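Local coordinates for molybdopterin synthase sulfur carrier subunit (Homo sapiens, PDB 5MPO), which carries sulfur as a C-terminal thiocarboxylate and donates it within molybdopterin synthase, which converts precursor Z into molybdopterin, at residues 74-79 and 96-101. Sequence-based numbering, arbitrary orientation.
Sequences IFAVRQ and EIAVIP
I100 and I74 face each other as an antiparallel hydrogen-bonded pair, their side chains running alongside each other in the same direction. I74 CG2, set between its own backbone N and carbonyl carbon because CG1 is anti to N (chi1 -167°), presses on I100 CB at 3.4 Å. Both backbone bonds of this pair form: I74 N to I100 O, 2.9 Å, and I100 N to I74 O, 2.8 Å. A76 and A98 repeat the pattern, and just past the strand end R78 N adds a bond to E96 O (3.1 Å), with a water joining E96 O to Q79 N where the chain leaves the strand. I100 CD1 also reaches A76 CB, on the face that A98 shares and that packs against the chain of another protein. On the reverse face I97 CG2 sits over one face of the F75 ring, offset toward the rim, in a CH-pi contact, 4.0 Å from the centroid. A98 O lies in the ring plane at its edge, 3.3 Å from F75 CD1, and V99 CG2 borders F75 CE1. L55, W56 and I59 of helix 52-62 also pack against F75. The two strands are neighbours in the mixed sheet of the ubiquitin-like MoaD fold, with 96-100 leading into the C-terminal tail. Backbone bonds thus set the register, while F75 and I97 turn to helix 52-62 and A76, A98 and I100 to the other protein.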
loop_
_atom_site.group_PDB
_atom_site.type_symbol
_atom_site.label_atom_id
_atom_site.label_comp_id
_atom_site.label_asym_id
_atom_site.label_seq_id
_atom_site.Cartn_x
_atom_site.Cartn_y
_atom_site.Cartn_z
ATOM N N ILE B 74 -24.663 12.394 14.358
ATOM C CA ILE B 74 -25.528 11.197 14.120
ATOM C C ILE B 74 -25.638 10.444 15.458
ATOM O O ILE B 74 -24.837 10.663 16.410
ATOM C CB ILE B 74 -25.008 10.361 12.911
ATOM C CG1 ILE B 74 -26.020 9.325 12.437
ATOM C CG2 ILE B 74 -23.662 9.688 13.196
ATOM C CD1 ILE B 74 -25.565 8.528 11.219
ATOM N N PHE B 75 -26.630 9.584 15.535
ATOM C CA PHE B 75 -26.680 8.610 16.598
ATOM C C PHE B 75 -26.129 7.243 16.189
ATOM O O PHE B 75 -26.317 6.787 15.032
ATOM C CB PHE B 75 -28.131 8.353 17.026
ATOM C CG PHE B 75 -28.708 9.374 17.958
ATOM C CD1 PHE B 75 -27.961 9.917 18.999
ATOM C CD2 PHE B 75 -30.057 9.731 17.839
ATOM C CE1 PHE B 75 -28.529 10.849 19.864
ATOM C CE2 PHE B 75 -30.634 10.659 18.701
ATOM C CZ PHE B 75 -29.865 11.217 19.706
ATOM N N ALA B 76 -25.533 6.565 17.178
ATOM C CA ALA B 76 -25.495 5.104 17.189
ATOM C C ALA B 76 -26.392 4.587 18.340
ATOM O O ALA B 76 -26.209 4.983 19.494
ATOM C CB ALA B 76 -24.058 4.593 17.357
ATOM N N VAL B 77 -27.329 3.700 18.007
ATOM C CA VAL B 77 -28.226 3.058 18.955
ATOM C C VAL B 77 -27.891 1.598 18.894
ATOM O O VAL B 77 -28.016 0.971 17.841
ATOM C CB VAL B 77 -29.725 3.230 18.547
ATOM C CG1 VAL B 77 -30.665 2.394 19.448
ATOM C CG2 VAL B 77 -30.095 4.702 18.545
ATOM N N ARG B 78 -27.494 1.039 20.021
ATOM C CA ARG B 78 -27.020 -0.340 20.079
ATOM C C ARG B 78 -25.947 -0.534 19.007
ATOM O O ARG B 78 -25.969 -1.506 18.286
ATOM C CB ARG B 78 -28.181 -1.346 19.910
ATOM C CG ARG B 78 -29.171 -1.447 21.092
ATOM C CD ARG B 78 -30.228 -2.511 20.872
ATOM N NE ARG B 78 -31.131 -2.179 19.757
ATOM C CZ ARG B 78 -32.259 -1.459 19.838
ATOM N NH1 ARG B 78 -32.699 -0.932 20.990
ATOM N NH2 ARG B 78 -32.963 -1.240 18.739
ATOM N N GLN B 79 -25.065 0.454 18.868
ATOM C CA GLN B 79 -23.922 0.392 17.953
ATOM C C GLN B 79 -24.296 0.354 16.477
ATOM O O GLN B 79 -23.565 -0.187 15.680
ATOM C CB GLN B 79 -23.057 -0.837 18.243
ATOM C CG GLN B 79 -22.454 -0.930 19.629
ATOM C CD GLN B 79 -21.565 -2.187 19.743
ATOM O OE1 GLN B 79 -21.083 -2.759 18.740
ATOM N NE2 GLN B 79 -21.352 -2.615 20.942
ATOM N N GLU B 96 -27.325 1.600 24.576
ATOM C CA GLU B 96 -26.401 2.690 24.461
ATOM C C GLU B 96 -26.832 3.601 23.341
ATOM O O GLU B 96 -27.170 3.146 22.272
ATOM C CB GLU B 96 -25.030 2.179 24.204
ATOM C CG GLU B 96 -24.405 1.589 25.436
ATOM C CD GLU B 96 -23.020 1.063 25.169
ATOM O OE1 GLU B 96 -22.489 1.185 24.036
ATOM O OE2 GLU B 96 -22.466 0.484 26.099
ATOM N N ILE B 97 -26.855 4.898 23.610
ATOM C CA ILE B 97 -27.166 5.894 22.582
ATOM C C ILE B 97 -25.907 6.740 22.514
ATOM O O ILE B 97 -25.576 7.456 23.487
ATOM C CB ILE B 97 -28.352 6.818 22.974
ATOM C CG1 ILE B 97 -29.577 6.033 23.516
ATOM C CG2 ILE B 97 -28.743 7.711 21.814
ATOM C CD1 ILE B 97 -30.191 5.019 22.592
ATOM N N ALA B 98 -25.166 6.654 21.420
ATOM C CA ALA B 98 -23.933 7.459 21.319
ATOM C C ALA B 98 -24.171 8.676 20.441
ATOM O O ALA B 98 -24.916 8.621 19.434
ATOM C CB ALA B 98 -22.780 6.628 20.816
ATOM N N VAL B 99 -23.640 9.800 20.897
ATOM C CA VAL B 99 -23.757 11.060 20.161
ATOM C C VAL B 99 -22.443 11.189 19.383
ATOM O O VAL B 99 -21.368 11.329 20.001
ATOM C CB VAL B 99 -23.955 12.302 21.089
ATOM C CG1 VAL B 99 -24.021 13.595 20.255
ATOM C CG2 VAL B 99 -25.225 12.134 21.918
ATOM N N ILE B 100 -22.574 11.112 18.055
ATOM C CA ILE B 100 -21.459 10.924 17.116
ATOM C C ILE B 100 -21.214 12.241 16.305
ATOM O O ILE B 100 -21.920 12.522 15.348
ATOM C CB ILE B 100 -21.839 9.797 16.119
ATOM C CG1 ILE B 100 -22.286 8.492 16.812
ATOM C CG2 ILE B 100 -20.733 9.554 15.100
ATOM C CD1 ILE B 100 -21.188 7.710 17.465
ATOM N N PRO B 101 -20.292 13.079 16.738
ATOM C CA PRO B 101 -19.883 14.200 15.885
ATOM C C PRO B 101 -19.162 13.693 14.617
ATOM O O PRO B 101 -18.818 12.508 14.564
ATOM C CB PRO B 101 -18.901 14.984 16.765
ATOM C CG PRO B 101 -18.841 14.285 18.079
ATOM C CD PRO B 101 -19.475 12.962 17.960
HETATM O O HOH W 1 -24.685 2.777 20.332
#